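Side-chain contacts in transcriptional regulator (Methanobacterium thermoautotrophicum, PDB 3BPV), which probably binds DNA as a MarR-family transcription factor, using a winged helix-turn-helix domain in each of its two subunits: residues E95-P98 with L99-V103; G58-A61 with R62-R66. One frame throughout, in Å; residues are numbered along the deposited sequence.

Contact 1: E95-P98 with L99-V103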
ATOM      1  N   GLU A  95      16.840  12.294  13.015  1.00 22.93           N
ATOM      2  CA  GLU A  95      17.689  13.136  12.189  1.00 23.24           C
ATOM      3  C   GLU A  95      17.564  12.914  10.687  1.00 22.59           C
ATOM      4  O   GLU A  95      17.975  13.768   9.902  1.00 24.07           O
ATOM      5  CB  GLU A  95      19.136  12.994  12.657  1.00 22.50           C
ATOM      6  CG  GLU A  95      19.287  13.450  14.105  1.00 24.29           C
ATOM      7  CD  GLU A  95      20.611  13.085  14.725  1.00 24.77           C
ATOM      8  OE1 GLU A  95      21.084  11.952  14.510  1.00 25.10           O
ATOM      9  OE2 GLU A  95      21.176  13.929  15.454  1.00 28.09           O
ATOM     10  N   ILE A  96      16.985  11.786  10.283  1.00 22.06           N
ATOM     11  CA  ILE A  96      16.811  11.513   8.857  1.00 22.42           C
ATOM     12  C   ILE A  96      15.419  11.898   8.372  1.00 22.22           C
ATOM     13  O   ILE A  96      15.127  11.793   7.183  1.00 22.72           O
ATOM     14  CB  ILE A  96      17.046  10.022   8.500  1.00 23.71           C
ATOM     15  CG1 ILE A  96      16.031   9.135   9.225  1.00 22.91           C
ATOM     16  CG2 ILE A  96      18.473   9.624   8.830  1.00 25.34           C
ATOM     17  CD1 ILE A  96      16.056   7.681   8.777  1.00 26.67           C
ATOM     18  N   ILE A  97      14.558  12.342   9.285  1.00 22.07           N
ATOM     19  CA  ILE A  97      13.199  12.737   8.915  1.00 22.55           C
ATOM     20  C   ILE A  97      13.191  13.876   7.891  1.00 21.75           C
ATOM     21  O   ILE A  97      12.394  13.869   6.951  1.00 21.90           O
ATOM     22  CB  ILE A  97      12.372  13.172  10.155  1.00 23.81           C
ATOM     23  CG1 ILE A  97      12.309  12.026  11.167  1.00 27.51           C
ATOM     24  CG2 ILE A  97      10.963  13.579   9.730  1.00 23.14           C
ATOM     25  CD1 ILE A  97      11.680  10.759  10.632  1.00 28.42           C
ATOM     26  N   PRO A  98      14.056  14.890   8.072  1.00 20.47           N
ATOM     27  CA  PRO A  98      14.065  15.982   7.095  1.00 19.76           C
ATOM     28  C   PRO A  98      14.376  15.467   5.695  1.00 19.32           C
ATOM     29  O   PRO A  98      13.808  15.945   4.713  1.00 20.32           O
ATOM     30  CB  PRO A  98      15.149  16.914   7.628  1.00 19.43           C
ATOM     31  CG  PRO A  98      15.000  16.752   9.106  1.00 19.53           C
ATOM     32  CD  PRO A  98      14.857  15.246   9.257  1.00 20.63           C
ATOM     33  N   LEU A  99      15.281  14.494   5.613  1.00 19.34           N
ATOM     34  CA  LEU A  99      15.656  13.900   4.336  1.00 21.21           C
ATOM     35  C   LEU A  99      14.439  13.216   3.731  1.00 20.04           C
ATOM     36  O   LEU A  99      14.182  13.321   2.530  1.00 20.83           O
ATOM     37  CB  LEU A  99      16.770  12.869   4.530  1.00 23.60           C
ATOM     38  CG  LEU A  99      18.147  13.354   4.986  1.00 26.94           C
ATOM     39  CD1 LEU A  99      18.991  12.162   5.398  1.00 29.16           C
ATOM     40  CD2 LEU A  99      18.821  14.126   3.865  1.00 28.13           C
ATOM     41  N   ILE A 100      13.696  12.508   4.573  1.00 18.86           N
ATOM     42  CA  ILE A 100      12.499  11.807   4.134  1.00 18.59           C
ATOM     43  C   ILE A 100      11.461  12.794   3.618  1.00 18.05           C
ATOM     44  O   ILE A 100      10.877  12.598   2.554  1.00 17.98           O
ATOM     45  CB  ILE A 100      11.895  10.986   5.290  1.00 20.78           C
ATOM     46  CG1 ILE A 100      12.807   9.800   5.606  1.00 21.62           C
ATOM     47  CG2 ILE A 100      10.496  10.510   4.927  1.00 21.37           C
ATOM     48  CD1 ILE A 100      12.358   8.980   6.804  1.00 20.05           C
ATOM     49  N   LEU A 101      11.236  13.869   4.362  1.00 17.27           N
ATOM     50  CA  LEU A 101      10.258  14.864   3.943  1.00 18.49           C
ATOM     51  C   LEU A 101      10.686  15.569   2.660  1.00 17.43           C
ATOM     52  O   LEU A 101       9.844  15.948   1.853  1.00 18.12           O
ATOM     53  CB  LEU A 101      10.012  15.884   5.064  1.00 20.24           C
ATOM     54  CG  LEU A 101       9.320  15.313   6.308  1.00 21.82           C
ATOM     55  CD1 LEU A 101       9.137  16.407   7.348  1.00 22.28           C
ATOM     56  CD2 LEU A 101       7.970  14.722   5.927  1.00 23.91           C
ATOM     57  N   LYS A 102      11.989  15.747   2.466  1.00 18.87           N
ATOM     58  CA  LYS A 102      12.479  16.391   1.252  1.00 18.75           C
ATOM     59  C   LYS A 102      12.215  15.471   0.063  1.00 18.01           C
ATOM     60  O   LYS A 102      11.845  15.928  -1.023  1.00 17.64           O
ATOM     61  CB  LYS A 102      13.977  16.688   1.357  1.00 21.69           C
ATOM     62  CG  LYS A 102      14.538  17.383   0.123  1.00 26.53           C
ATOM     63  CD  LYS A 102      16.048  17.532   0.189  1.00 31.35           C
ATOM     64  CE  LYS A 102      16.582  18.179  -1.081  1.00 32.35           C
ATOM     65  NZ  LYS A 102      16.183  17.410  -2.294  1.00 35.95           N
ATOM     66  N   VAL A 103      12.412  14.172   0.267  1.00 17.97           N
ATOM     67  CA  VAL A 103      12.165  13.204  -0.795  1.00 16.72           C
ATOM     68  C   VAL A 103      10.667  13.185  -1.121  1.00 15.34           C
ATOM     69  O   VAL A 103      10.289  13.093  -2.290  1.00 16.34           O
ATOM     70  CB  VAL A 103      12.650  11.801  -0.377  1.00 18.24           C
ATOM     71  CG1 VAL A 103      12.169  10.750  -1.375  1.00 19.38           C
ATOM     72  CG2 VAL A 103      14.181  11.801  -0.302  1.00 19.91           C
TER

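Contact 2: G58-A61 with R62-R66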
ATOM      1  N   GLY A  58       3.293 -10.543  10.379  1.00 18.07           N
ATOM      2  CA  GLY A  58       4.589 -10.927   9.849  1.00 18.85           C
ATOM      3  C   GLY A  58       5.265  -9.804   9.086  1.00 17.96           C
ATOM      4  O   GLY A  58       6.465  -9.571   9.252  1.00 18.97           O
ATOM      5  N   THR A  59       4.500  -9.103   8.255  1.00 18.71           N
ATOM      6  CA  THR A  59       5.043  -8.011   7.460  1.00 18.55           C
ATOM      7  C   THR A  59       5.542  -6.874   8.342  1.00 17.56           C
ATOM      8  O   THR A  59       6.656  -6.384   8.151  1.00 18.98           O
ATOM      9  CB  THR A  59       3.999  -7.471   6.468  1.00 20.22           C
ATOM     10  OG1 THR A  59       3.609  -8.519   5.571  1.00 25.77           O
ATOM     11  CG2 THR A  59       4.581  -6.321   5.657  1.00 23.61           C
ATOM     12  N   ILE A  60       4.733  -6.462   9.312  1.00 17.18           N
ATOM     13  CA  ILE A  60       5.123  -5.388  10.212  1.00 18.64           C
ATOM     14  C   ILE A  60       6.355  -5.799  11.007  1.00 15.80           C
ATOM     15  O   ILE A  60       7.259  -4.996  11.210  1.00 15.30           O
ATOM     16  CB  ILE A  60       3.972  -5.004  11.187  1.00 21.76           C
ATOM     17  CG1 ILE A  60       4.500  -4.055  12.266  1.00 25.03           C
ATOM     18  CG2 ILE A  60       3.370  -6.233  11.806  1.00 25.11           C
ATOM     19  CD1 ILE A  60       3.433  -3.503  13.176  1.00 28.72           C
ATOM     20  N   ALA A  61       6.408  -7.053  11.440  1.00 16.15           N
ATOM     21  CA  ALA A  61       7.546  -7.530  12.215  1.00 15.59           C
ATOM     22  C   ALA A  61       8.854  -7.398  11.440  1.00 14.95           C
ATOM     23  O   ALA A  61       9.858  -6.940  11.983  1.00 15.13           O
ATOM     24  CB  ALA A  61       7.325  -8.984  12.629  1.00 16.21           C
ATOM     25  N   ARG A  62       8.840  -7.810  10.176  1.00 14.34           N
ATOM     26  CA  ARG A  62      10.036  -7.729   9.343  1.00 14.82           C
ATOM     27  C   ARG A  62      10.397  -6.278   9.052  1.00 14.57           C
ATOM     28  O   ARG A  62      11.570  -5.924   9.031  1.00 15.28           O
ATOM     29  CB  ARG A  62       9.831  -8.494   8.036  1.00 16.88           C
ATOM     30  CG  ARG A  62       9.618  -9.989   8.235  1.00 17.44           C
ATOM     31  CD  ARG A  62       9.785 -10.762   6.932  1.00 19.02           C
ATOM     32  NE  ARG A  62      11.183 -10.778   6.508  1.00 19.83           N
ATOM     33  CZ  ARG A  62      12.078 -11.678   6.903  1.00 20.85           C
ATOM     34  NH1 ARG A  62      11.735 -12.658   7.730  1.00 23.91           N
ATOM     35  NH2 ARG A  62      13.331 -11.585   6.482  1.00 22.88           N
ATOM     36  N   THR A  63       9.395  -5.438   8.824  1.00 14.42           N
ATOM     37  CA  THR A  63       9.645  -4.028   8.554  1.00 14.18           C
ATOM     38  C   THR A  63      10.299  -3.343   9.757  1.00 15.03           C
ATOM     39  O   THR A  63      11.271  -2.590   9.620  1.00 15.35           O
ATOM     40  CB  THR A  63       8.326  -3.313   8.210  1.00 15.76           C
ATOM     41  OG1 THR A  63       7.749  -3.929   7.053  1.00 16.31           O
ATOM     42  CG2 THR A  63       8.554  -1.840   7.936  1.00 15.78           C
ATOM     43  N   LEU A  64       9.767  -3.610  10.945  1.00 15.49           N
ATOM     44  CA  LEU A  64      10.308  -3.020  12.156  1.00 16.41           C
ATOM     45  C   LEU A  64      11.703  -3.564  12.468  1.00 17.27           C
ATOM     46  O   LEU A  64      12.561  -2.831  12.954  1.00 18.42           O
ATOM     47  CB  LEU A  64       9.356  -3.274  13.325  1.00 16.72           C
ATOM     48  CG  LEU A  64       8.006  -2.564  13.206  1.00 17.47           C
ATOM     49  CD1 LEU A  64       7.099  -3.038  14.330  1.00 18.45           C
ATOM     50  CD2 LEU A  64       8.196  -1.051  13.265  1.00 18.58           C
ATOM     51  N   ARG A  65      11.940  -4.840  12.176  1.00 18.45           N
ATOM     52  CA  ARG A  65      13.252  -5.420  12.430  1.00 19.56           C
ATOM     53  C   ARG A  65      14.301  -4.694  11.588  1.00 20.13           C
ATOM     54  O   ARG A  65      15.398  -4.402  12.063  1.00 21.00           O
ATOM     55  CB  ARG A  65      13.243  -6.918  12.104  1.00 19.49           C
ATOM     56  CG  ARG A  65      14.503  -7.652  12.536  1.00 25.03           C
ATOM     57  CD  ARG A  65      14.368  -9.154  12.324  1.00 29.67           C
ATOM     58  NE  ARG A  65      13.252  -9.711  13.084  1.00 34.54           N
ATOM     59  CZ  ARG A  65      12.961 -11.006  13.145  1.00 36.37           C
ATOM     60  NH1 ARG A  65      13.704 -11.889  12.491  1.00 37.65           N
ATOM     61  NH2 ARG A  65      11.926 -11.420  13.864  1.00 38.43           N
ATOM     62  N   ARG A  66      13.963  -4.392  10.339  1.00 17.87           N
ATOM     63  CA  ARG A  66      14.890  -3.683   9.464  1.00 17.75           C
ATOM     64  C   ARG A  66      15.182  -2.283  10.003  1.00 17.85           C
ATOM     65  O   ARG A  66      16.325  -1.822   9.961  1.00 18.75           O
ATOM     66  CB  ARG A  66      14.317  -3.603   8.046  1.00 19.01           C
ATOM     67  CG  ARG A  66      14.195  -4.965   7.375  1.00 24.36           C
ATOM     68  CD  ARG A  66      13.577  -4.869   5.998  1.00 25.30           C
ATOM     69  NE  ARG A  66      14.417  -4.132   5.059  1.00 28.40           N
ATOM     70  CZ  ARG A  66      14.115  -3.951   3.776  1.00 27.70           C
ATOM     71  NH1 ARG A  66      12.994  -4.454   3.280  1.00 31.11           N
ATOM     72  NH2 ARG A  66      14.936  -3.272   2.990  1.00 28.88           N
TER

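Contact 1: E95-P98 with L99-V103
Where helix 97-111 begins, Ile96, just ahead of it, and Ile97 and Pro98 in its first turn meet Ile100, Leu101 and Lys102 through three backbone hydrogen bonds, with apolar side chains lying beside them. Ile100 N, Leu101 N and Lys102 N bond to the carbonyl oxygens of Ile96, Ile97 and Pro98, the shortest being Leu101 N to Ile97 O at 2.8 Å. Pro98 has no N-H to offer, a deficit that costs little in an opening turn, yet its carbonyl still takes part in the helical ladder, and CB of Lys102 passes 3.4 Å from Pro98 O.

The side chains follow the same spacing. Leu101 has CG beside its own backbone N (chi1 -67°), which leans the branch back against Ile97: CD1 of Leu101 comes to 4.1 Å from CG2 of Ile97, the two side chains crossing at a slant, and CG of Leu101 sits 3.5 Å from Ile97 O. In MarR proteins a long helix at this position leads from the winged DNA-binding lobe to the dimerisation helices. Here Ile97 and Ile100, with Ile96 just before them, pack the start of the helix against Leu36, Val32 and Leu35 of helix 29-40. The CD1 methyls of Ile97 and Ile100 come within 4.3 Å, each set at a slant to the line between them, both side chains being buried. Ile100 also has CG1 beside its backbone N (chi1 -70°), and this carbon lies 3.4 Å from Ile96 O, while its CD1 stands 4.4 Å from CD1 of Ile96. Leu99 lies on a more open side, bringing CD1 to 4.2 Å from CB of Ile96. Leu101 packs on Pro2 of the second subunit.

Contact 2: G58-A61 with R62-R66
Peptide planes are the flat groups that meet where Gly58 to Ala61 face Arg62 to Arg65: Leu64 N comes up to the Ile60 carbonyl nearly along the C=O axis, whereas Arg62 N and Arg65 N lie tilted out of the carbonyl planes of Gly58 and Ala61. These turns belong to helix 57-69, the recognition helix of the winged helix-turn-helix, which in MarR relatives enters the major groove. Ile60 and Leu64 lie side by side, point the same way and pack on helix 46-53, Ile60 on Ala50 and Leu64 on Leu49. With CG1 anti to the backbone N (chi1 170°), Ile60 brings that carbon to 3.5 Å from Leu64 CD1, a tight fit. Cutting Leu64 back to an alanine would probably leave Ile60 CG1 and Leu49 without the branch that both touch. Arg62 runs its CG past Gly58 O at 3.3 Å before its chain heads away. Thr59 OG1 is hydrogen-bonded to Asp56 OD1, just before the segment, and Thr59 also packs on Thr59 of the second subunit. The Thr59 carbonyl receives Thr63 N at 3.0 Å and has Thr63 OG1 2.9 Å away, a hydroxyl whose proton has another acceptor within reach.

Both contacts are helix turns closed by the i to i+4 ladder, and together they illustrate how one backbone pattern serves different surroundings. Their centres lie about 21 Å apart and their nearest atoms about 10 Å, yet both lean on helix 29-40: contact 1 through its isoleucines, contact 2 through Thr63, which rests on Ala30 and Cys34. Each is mixed. Contact 1, almost wholly aliphatic, sets buried Ile96, Ile97 and Ile100 against exposed Pro98 and Lys102. Contact 2 sets buried Ile60, Thr63 and Leu64 against exposed Arg62 and Arg65, consistent with a helix that, as in MarR relatives, would lie in the major groove, its arginines able to meet backbone phosphates.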